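PDB 3I8S: ferrous iron transport protein B from Escherichia coli, which takes up ferrous iron across the inner membrane in a GTP-driven way, this chain being its cytosolic N-terminal domain with the GTPase. Local coordinates for residues L4-G10 / A86-V92; E39-G43 / T53-L57; G112-I116 / I163-N169. All coordinates share one frame; numbering follows the deposited sequence.

Interaction 1. Residues L4-G10 / A86-V92; sequences LTIGLIG and ADLLINV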
# COMPACT_ATOMS: atom_id res chain seq x y z
N LEU A 4 -6.86 -3.96 18.09
CA LEU A 4 -5.84 -3.62 17.10
C LEU A 4 -6.53 -3.56 15.78
O LEU A 4 -7.15 -4.55 15.38
CB LEU A 4 -4.72 -4.67 17.06
CG LEU A 4 -3.55 -4.39 16.15
CD1 LEU A 4 -2.67 -3.19 16.62
CD2 LEU A 4 -2.67 -5.67 16.03
N THR A 5 -6.45 -2.41 15.11
CA THR A 5 -7.15 -2.21 13.84
C THR A 5 -6.21 -2.41 12.66
O THR A 5 -5.20 -1.71 12.53
CB THR A 5 -7.77 -0.82 13.77
OG1 THR A 5 -8.64 -0.65 14.89
CG2 THR A 5 -8.57 -0.62 12.46
N ILE A 6 -6.59 -3.35 11.81
CA ILE A 6 -5.84 -3.71 10.61
C ILE A 6 -6.68 -3.50 9.34
O ILE A 6 -7.83 -3.98 9.24
CB ILE A 6 -5.35 -5.16 10.68
CG1 ILE A 6 -4.56 -5.40 11.96
CG2 ILE A 6 -4.55 -5.47 9.40
CD1 ILE A 6 -4.00 -6.75 12.05
N GLY A 7 -6.10 -2.77 8.36
CA GLY A 7 -6.69 -2.59 7.04
C GLY A 7 -6.21 -3.71 6.13
O GLY A 7 -4.97 -3.94 6.04
N LEU A 8 -7.13 -4.39 5.46
CA LEU A 8 -6.77 -5.40 4.45
C LEU A 8 -6.91 -4.83 3.03
O LEU A 8 -7.95 -4.33 2.60
CB LEU A 8 -7.59 -6.64 4.68
CG LEU A 8 -7.22 -7.87 3.87
CD1 LEU A 8 -5.86 -8.44 4.36
CD2 LEU A 8 -8.42 -8.85 3.90
N ILE A 9 -5.79 -4.82 2.31
CA ILE A 9 -5.76 -4.09 1.06
C ILE A 9 -4.96 -4.87 0.03
O ILE A 9 -3.93 -5.48 0.36
CB ILE A 9 -5.11 -2.69 1.21
CG1 ILE A 9 -5.43 -1.86 -0.08
CG2 ILE A 9 -3.64 -2.85 1.65
CD1 ILE A 9 -5.19 -0.36 -0.02
N GLY A 10 -5.47 -4.85 -1.19
CA GLY A 10 -4.80 -5.47 -2.30
C GLY A 10 -5.49 -5.17 -3.59
O GLY A 10 -6.52 -4.51 -3.63
N ALA A 86 -6.24 2.76 11.18
CA ALA A 86 -5.56 1.48 11.23
C ALA A 86 -4.22 1.66 11.92
O ALA A 86 -3.55 2.68 11.77
CB ALA A 86 -5.38 0.92 9.86
N ASP A 87 -3.88 0.66 12.71
CA ASP A 87 -2.59 0.54 13.35
C ASP A 87 -1.56 -0.07 12.42
O ASP A 87 -0.40 0.22 12.53
CB ASP A 87 -2.74 -0.34 14.59
CG ASP A 87 -3.67 0.27 15.62
OD1 ASP A 87 -3.34 1.37 16.05
OD2 ASP A 87 -4.72 -0.30 15.96
N LEU A 88 -2.03 -0.91 11.50
CA LEU A 88 -1.23 -1.47 10.43
C LEU A 88 -2.11 -1.98 9.33
O LEU A 88 -3.32 -2.08 9.50
CB LEU A 88 -0.35 -2.62 10.91
CG LEU A 88 -1.01 -3.89 11.34
CD1 LEU A 88 -0.04 -5.07 11.14
CD2 LEU A 88 -1.40 -3.71 12.78
N LEU A 89 -1.45 -2.35 8.22
CA LEU A 89 -2.11 -2.85 7.02
C LEU A 89 -1.54 -4.22 6.69
O LEU A 89 -0.34 -4.46 6.91
CB LEU A 89 -1.83 -1.94 5.84
CG LEU A 89 -2.24 -0.51 5.95
CD1 LEU A 89 -1.77 0.17 4.65
CD2 LEU A 89 -3.74 -0.49 6.16
N ILE A 90 -2.38 -5.11 6.21
CA ILE A 90 -1.93 -6.36 5.59
C ILE A 90 -2.23 -6.17 4.14
O ILE A 90 -3.39 -5.96 3.73
CB ILE A 90 -2.64 -7.64 6.13
CG1 ILE A 90 -2.25 -7.81 7.61
CG2 ILE A 90 -2.22 -8.89 5.29
CD1 ILE A 90 -3.06 -8.84 8.30
N ASN A 91 -1.16 -6.20 3.36
CA ASN A 91 -1.22 -6.02 1.93
C ASN A 91 -1.13 -7.35 1.25
O ASN A 91 -0.08 -7.97 1.27
CB ASN A 91 -0.10 -5.08 1.50
CG ASN A 91 -0.02 -4.89 -0.03
OD1 ASN A 91 -1.01 -4.96 -0.80
ND2 ASN A 91 1.19 -4.60 -0.46
N VAL A 92 -2.25 -7.79 0.70
CA VAL A 92 -2.34 -9.10 0.00
C VAL A 92 -1.81 -8.96 -1.40
O VAL A 92 -2.35 -8.17 -2.18
CB VAL A 92 -3.74 -9.67 0.05
CG1 VAL A 92 -3.72 -11.06 -0.53
CG2 VAL A 92 -4.25 -9.66 1.51
O HOH W 1 -6.94 0.40 17.11

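Interaction 2. Residues E39-G43 / T53-L57; sequences ERKEG and TLVDL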
# COMPACT_ATOMS: atom_id res chain seq x y z
N GLU A 39 -20.09 -1.49 -0.42
CA GLU A 39 -20.08 -2.32 0.80
C GLU A 39 -18.81 -2.17 1.62
O GLU A 39 -17.69 -2.15 1.07
CB GLU A 39 -20.28 -3.79 0.42
CG GLU A 39 -20.02 -4.80 1.52
CD GLU A 39 -19.63 -6.16 0.96
OE1 GLU A 39 -20.54 -7.01 0.90
OE2 GLU A 39 -18.45 -6.36 0.55
N ARG A 40 -18.99 -2.11 2.95
CA ARG A 40 -17.90 -2.08 3.91
C ARG A 40 -18.04 -3.32 4.78
O ARG A 40 -19.09 -3.50 5.41
CB ARG A 40 -17.96 -0.81 4.76
CG ARG A 40 -17.01 -0.83 5.93
CD ARG A 40 -16.86 0.51 6.66
NE ARG A 40 -15.94 0.35 7.82
CZ ARG A 40 -15.22 1.32 8.39
NH1 ARG A 40 -15.32 2.58 7.98
NH2 ARG A 40 -14.44 1.04 9.40
N LYS A 41 -17.07 -4.22 4.70
CA LYS A 41 -17.06 -5.45 5.50
C LYS A 41 -15.96 -5.32 6.52
O LYS A 41 -14.88 -4.84 6.20
CB LYS A 41 -16.68 -6.67 4.62
CG LYS A 41 -17.73 -7.26 3.63
CD LYS A 41 -17.48 -8.83 3.51
CE LYS A 41 -17.63 -9.43 2.09
NZ LYS A 41 -18.80 -10.33 1.97
N GLU A 42 -16.22 -5.77 7.74
CA GLU A 42 -15.18 -5.90 8.73
C GLU A 42 -15.48 -7.07 9.63
O GLU A 42 -16.59 -7.59 9.62
CB GLU A 42 -14.93 -4.59 9.47
CG GLU A 42 -15.96 -4.06 10.31
CD GLU A 42 -15.47 -2.73 10.94
OE1 GLU A 42 -15.08 -1.79 10.18
OE2 GLU A 42 -15.51 -2.64 12.17
N GLY A 43 -14.47 -7.54 10.33
CA GLY A 43 -14.60 -8.72 11.15
C GLY A 43 -13.59 -8.75 12.24
O GLY A 43 -12.77 -7.85 12.38
N THR A 53 -9.57 -6.07 14.91
CA THR A 53 -10.63 -5.70 13.97
C THR A 53 -9.95 -5.57 12.64
O THR A 53 -9.01 -4.79 12.49
CB THR A 53 -11.31 -4.35 14.32
OG1 THR A 53 -11.97 -4.47 15.60
CG2 THR A 53 -12.35 -3.97 13.27
N LEU A 54 -10.47 -6.31 11.67
CA LEU A 54 -9.98 -6.35 10.30
C LEU A 54 -10.99 -5.70 9.38
O LEU A 54 -12.12 -6.15 9.28
CB LEU A 54 -9.76 -7.81 9.87
CG LEU A 54 -9.08 -8.08 8.54
CD1 LEU A 54 -7.65 -7.51 8.62
CD2 LEU A 54 -9.18 -9.62 8.18
N VAL A 55 -10.58 -4.63 8.72
CA VAL A 55 -11.41 -3.86 7.81
C VAL A 55 -11.00 -4.19 6.39
O VAL A 55 -9.83 -3.99 5.98
CB VAL A 55 -11.25 -2.32 8.08
CG1 VAL A 55 -12.13 -1.54 7.10
CG2 VAL A 55 -11.59 -1.99 9.53
N ASP A 56 -11.93 -4.74 5.64
CA ASP A 56 -11.64 -5.19 4.28
C ASP A 56 -11.76 -4.00 3.34
O ASP A 56 -12.86 -3.48 3.15
CB ASP A 56 -12.65 -6.26 3.86
CG ASP A 56 -12.38 -6.80 2.44
OD1 ASP A 56 -11.23 -6.87 1.99
OD2 ASP A 56 -13.36 -7.19 1.83
N LEU A 57 -10.69 -3.59 2.71
CA LEU A 57 -10.79 -2.41 1.84
C LEU A 57 -11.09 -2.84 0.38
O LEU A 57 -10.70 -3.92 -0.05
CB LEU A 57 -9.51 -1.60 1.92
CG LEU A 57 -9.06 -1.12 3.29
CD1 LEU A 57 -7.82 -0.28 3.17
CD2 LEU A 57 -10.23 -0.39 4.00
O HOH W 2 -15.18 -3.02 2.60

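Interaction 3. Residues G112-I116 / I163-N169; sequences GIPCI and IDRYKAN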
# COMPACT_ATOMS: atom_id res chain seq x y z
N GLY A 112 4.36 5.30 4.64
CA GLY A 112 5.00 4.97 5.88
C GLY A 112 4.11 4.23 6.86
O GLY A 112 4.45 4.13 8.04
N ILE A 113 2.96 3.72 6.40
CA ILE A 113 2.05 3.03 7.33
C ILE A 113 2.63 1.62 7.59
O ILE A 113 3.08 1.00 6.62
CB ILE A 113 0.61 2.79 6.77
CG1 ILE A 113 0.07 3.95 5.93
CG2 ILE A 113 -0.31 2.38 7.92
CD1 ILE A 113 -0.07 5.21 6.63
N PRO A 114 2.68 1.15 8.87
CA PRO A 114 3.22 -0.20 9.12
C PRO A 114 2.45 -1.23 8.28
O PRO A 114 1.23 -1.20 8.26
CB PRO A 114 2.95 -0.41 10.59
CG PRO A 114 3.04 0.95 11.13
CD PRO A 114 2.35 1.80 10.15
N CYS A 115 3.20 -2.07 7.55
CA CYS A 115 2.64 -3.06 6.62
C CYS A 115 3.22 -4.43 6.90
O CYS A 115 4.36 -4.57 7.39
CB CYS A 115 2.99 -2.69 5.17
SG CYS A 115 2.09 -1.30 4.47
N ILE A 116 2.41 -5.45 6.62
CA ILE A 116 2.85 -6.80 6.46
C ILE A 116 2.38 -7.21 5.07
O ILE A 116 1.19 -7.07 4.76
CB ILE A 116 2.20 -7.73 7.50
CG1 ILE A 116 2.69 -7.37 8.92
CG2 ILE A 116 2.55 -9.19 7.15
CD1 ILE A 116 1.80 -7.91 9.99
N ILE A 163 1.76 -10.37 12.87
CA ILE A 163 0.92 -9.33 13.50
C ILE A 163 1.40 -9.06 14.94
O ILE A 163 1.64 -7.90 15.36
CB ILE A 163 -0.59 -9.72 13.45
CG1 ILE A 163 -1.17 -9.69 12.01
CG2 ILE A 163 -1.38 -8.82 14.43
CD1 ILE A 163 -2.59 -10.37 11.85
N ASP A 164 1.64 -10.13 15.69
CA ASP A 164 2.13 -9.98 17.08
C ASP A 164 3.54 -9.35 17.21
O ASP A 164 4.00 -8.98 18.30
CB ASP A 164 2.04 -11.30 17.84
CG ASP A 164 0.63 -11.66 18.24
OD1 ASP A 164 0.41 -12.80 18.64
OD2 ASP A 164 -0.27 -10.79 18.19
N ARG A 165 4.23 -9.29 16.10
CA ARG A 165 5.51 -8.67 16.02
C ARG A 165 5.56 -7.38 15.18
O ARG A 165 6.65 -6.90 14.86
CB ARG A 165 6.45 -9.68 15.39
CG ARG A 165 6.68 -10.84 16.26
CD ARG A 165 7.67 -11.78 15.60
NE ARG A 165 8.05 -12.78 16.57
CZ ARG A 165 8.72 -13.89 16.28
NH1 ARG A 165 9.08 -14.15 15.02
NH2 ARG A 165 8.98 -14.72 17.24
N TYR A 166 4.42 -6.78 14.88
CA TYR A 166 4.47 -5.73 13.85
C TYR A 166 5.21 -4.50 14.39
O TYR A 166 5.27 -4.23 15.57
CB TYR A 166 3.10 -5.38 13.30
CG TYR A 166 2.45 -4.26 14.02
CD1 TYR A 166 1.72 -4.50 15.17
CD2 TYR A 166 2.60 -2.95 13.58
CE1 TYR A 166 1.12 -3.46 15.86
CE2 TYR A 166 1.98 -1.90 14.25
CZ TYR A 166 1.25 -2.16 15.40
OH TYR A 166 0.65 -1.13 16.09
N LYS A 167 5.86 -3.82 13.46
CA LYS A 167 6.76 -2.73 13.73
C LYS A 167 6.74 -1.76 12.57
O LYS A 167 6.16 -2.04 11.54
CB LYS A 167 8.19 -3.29 13.91
CG LYS A 167 8.61 -4.12 12.66
CD LYS A 167 9.96 -4.80 12.74
CE LYS A 167 10.09 -5.81 11.58
NZ LYS A 167 11.35 -6.57 11.80
N ALA A 168 7.45 -0.64 12.72
CA ALA A 168 7.55 0.29 11.65
C ALA A 168 8.30 -0.38 10.49
O ALA A 168 9.23 -1.17 10.71
CB ALA A 168 8.27 1.54 12.12
N ASN A 169 7.94 -0.02 9.28
CA ASN A 169 8.67 -0.45 8.11
C ASN A 169 10.07 0.14 8.18
O ASN A 169 10.27 1.20 8.77
CB ASN A 169 8.00 0.02 6.86
CG ASN A 169 6.50 -0.29 6.84
OD1 ASN A 169 6.04 -1.26 7.43
ND2 ASN A 169 5.76 0.56 6.20
O HOH W 3 6.04 2.34 9.47
O HOH W 4 5.12 -4.92 10.56

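Interaction 1. Residues L4-G10 / A86-V92
Ile9, Ile90 and Leu88 bury the most surface where strand 4-10 runs parallel to strand 88-92. Ile9 is gripped through its backbone: its N donates to Ile90 O (3.0 Å, nearly straight out from the carbonyl), and its own O receives Val92 N at 2.9 Å. Its CG1 stands anti to the backbone N (chi1 -166°), which leaves CG2 between N and the carbonyl carbon, over Ile90 O and Asn91 CA. On the other face of the sheet, Ile90 presents CG1 to Ile6 CG2 at 3.7 Å, the two chains crossing at a slant, while its CB and CG2 back onto Leu8 CD1. Leu88 lies alongside Ile6, both pointing the same way, with its CD2 against Ile6 CG1; that same methyl also meets Leu4 CD2, whose chain crosses it at about a right angle. Further along this face the packing is tight, Leu8 CD1 pressing on Val92 CG2 at 3.5 Å. Gly7 sits beneath Leu89 CD2, where a side chain would collide. At the partly exposed end Asp87 turns back, and its OD2 takes Thr5 N on the anti lone pair at 2.9 Å. Asp87 N in turn reaches Thr5 O at 2.7 Å. A water joins Thr5 OG1 to the same OD2. Helix 16-24 covers the face of Leu8 and Val92, helix 72-83 that of Ile9 and Leu89. The pair forms the parallel centre of the G-domain sheet, and strand 4-10 delivers Gly10, the first residue of the GTP-binding P-loop (Walker A).

Interaction 2. Residues E39-G43 / T53-L57
Glu42 and Val55 face each other as a non-hydrogen-bonded antiparallel pair, their side chains side by side and pointing the same way, and here the two backbones come nearest. Glu42 CA comes to 3.1 Å from Leu54 O in a CA-H...O contact. Next to it Gly43 and Leu54 form a hydrogen-bonded pair, Gly43 N to Leu54 O and Leu54 N to Gly43 O both 2.9 Å, the second almost straight at 176°. The CG of Glu42 is set between backbone N and carbonyl carbon (chi1 66°), and from there the extended chain stands alongside Val55, OE1 touching Val55 CG2 and OE2 touching Thr53 CG2, each at 3.6 Å. OE1 is also met nearly end-on by Arg40 NH2 at 3.0 Å, in the guanidinium plane, while OE2 makes a salt bridge with Arg29 of strand 28-32; two arginines thus hold the carboxylate. With an alanine here, Arg40 and Arg29 would probably lose their shared carboxylate and a gap would open beside Val55 CG2 and Thr53 CG2. The other end is looser. Asp56 N still donates to Lys41 O at 3.0 Å, but the two side chains meet through their CB atoms alone, 4.1 Å apart, and the bent Lys41 chain leads away to a long salt bridge with Glu39. A water at this end accepts from Lys41 N and donates to Glu39 O. This is the beta hairpin of a Ras-like G domain, running from the predicted GTP-site residue Glu39 to Asp56 and Leu57, which begin the predicted site matching the DxxG (G3) motif.

Interaction 3. Residues G112-I116 / I163-N169
Ile116 CD1 rests on the end of helix 154-164, 4.0 Å from Ile163 CG1 and also against the backbone N and CA of Ile163. With CG1 beside its own backbone N (chi1 -66°), Ile116 directs this methyl to the helix. Next outward, in one of the two conformers of Tyr166, Pro114 CB meets the edge of its ring, 3.9 Å from CD2 and near the ring plane. Pro114 CB also lies near Lys167 O. The polar edge is carried by Asn169, whose amide reaches back to the backbone on either side of Pro114, at the entry to strand 115-120. Its OD1 accepts Cys115 N at 3.0 Å, in the plane of the amide and on a lone pair. ND2 donates to Ile113 O at 2.7 Å, approaching from above the carbonyl plane, 52° out of it. The two bonds straddle Pro114 and fix the rotation of the amide. At the rim a water accepts from Asn169 N and donates to Gly112 O, just where Gly112 ends helix 98-111 in a Schellman motif. The contact ties the segment leaving the last helix of the G domain to the entry of strand 115-120, an inner strand of the sheet, whose far end holds GTP-binding Asn120.

All three contacts reach one mixed seven-stranded sheet, that of the G domain. Interaction 1 is central: strand 4-10 borders strand 51-56 of interaction 2, with a probable hydrogen bond from Leu8 N to Val55 O, and strand 88-94 borders strand 115-120 of interaction 3, through Asn91 N and Ile116 O. The centres of interactions 2 and 3 lie about 10 and 9 Å from that of interaction 1 but 19 Å from each other, without touching. Along the chain, the hairpin of interaction 2 falls between the two strands of interaction 1, and interaction 3 follows. Gly10, Asn120 and the predicted site residue Asp56 all stand on strands of this one sheet.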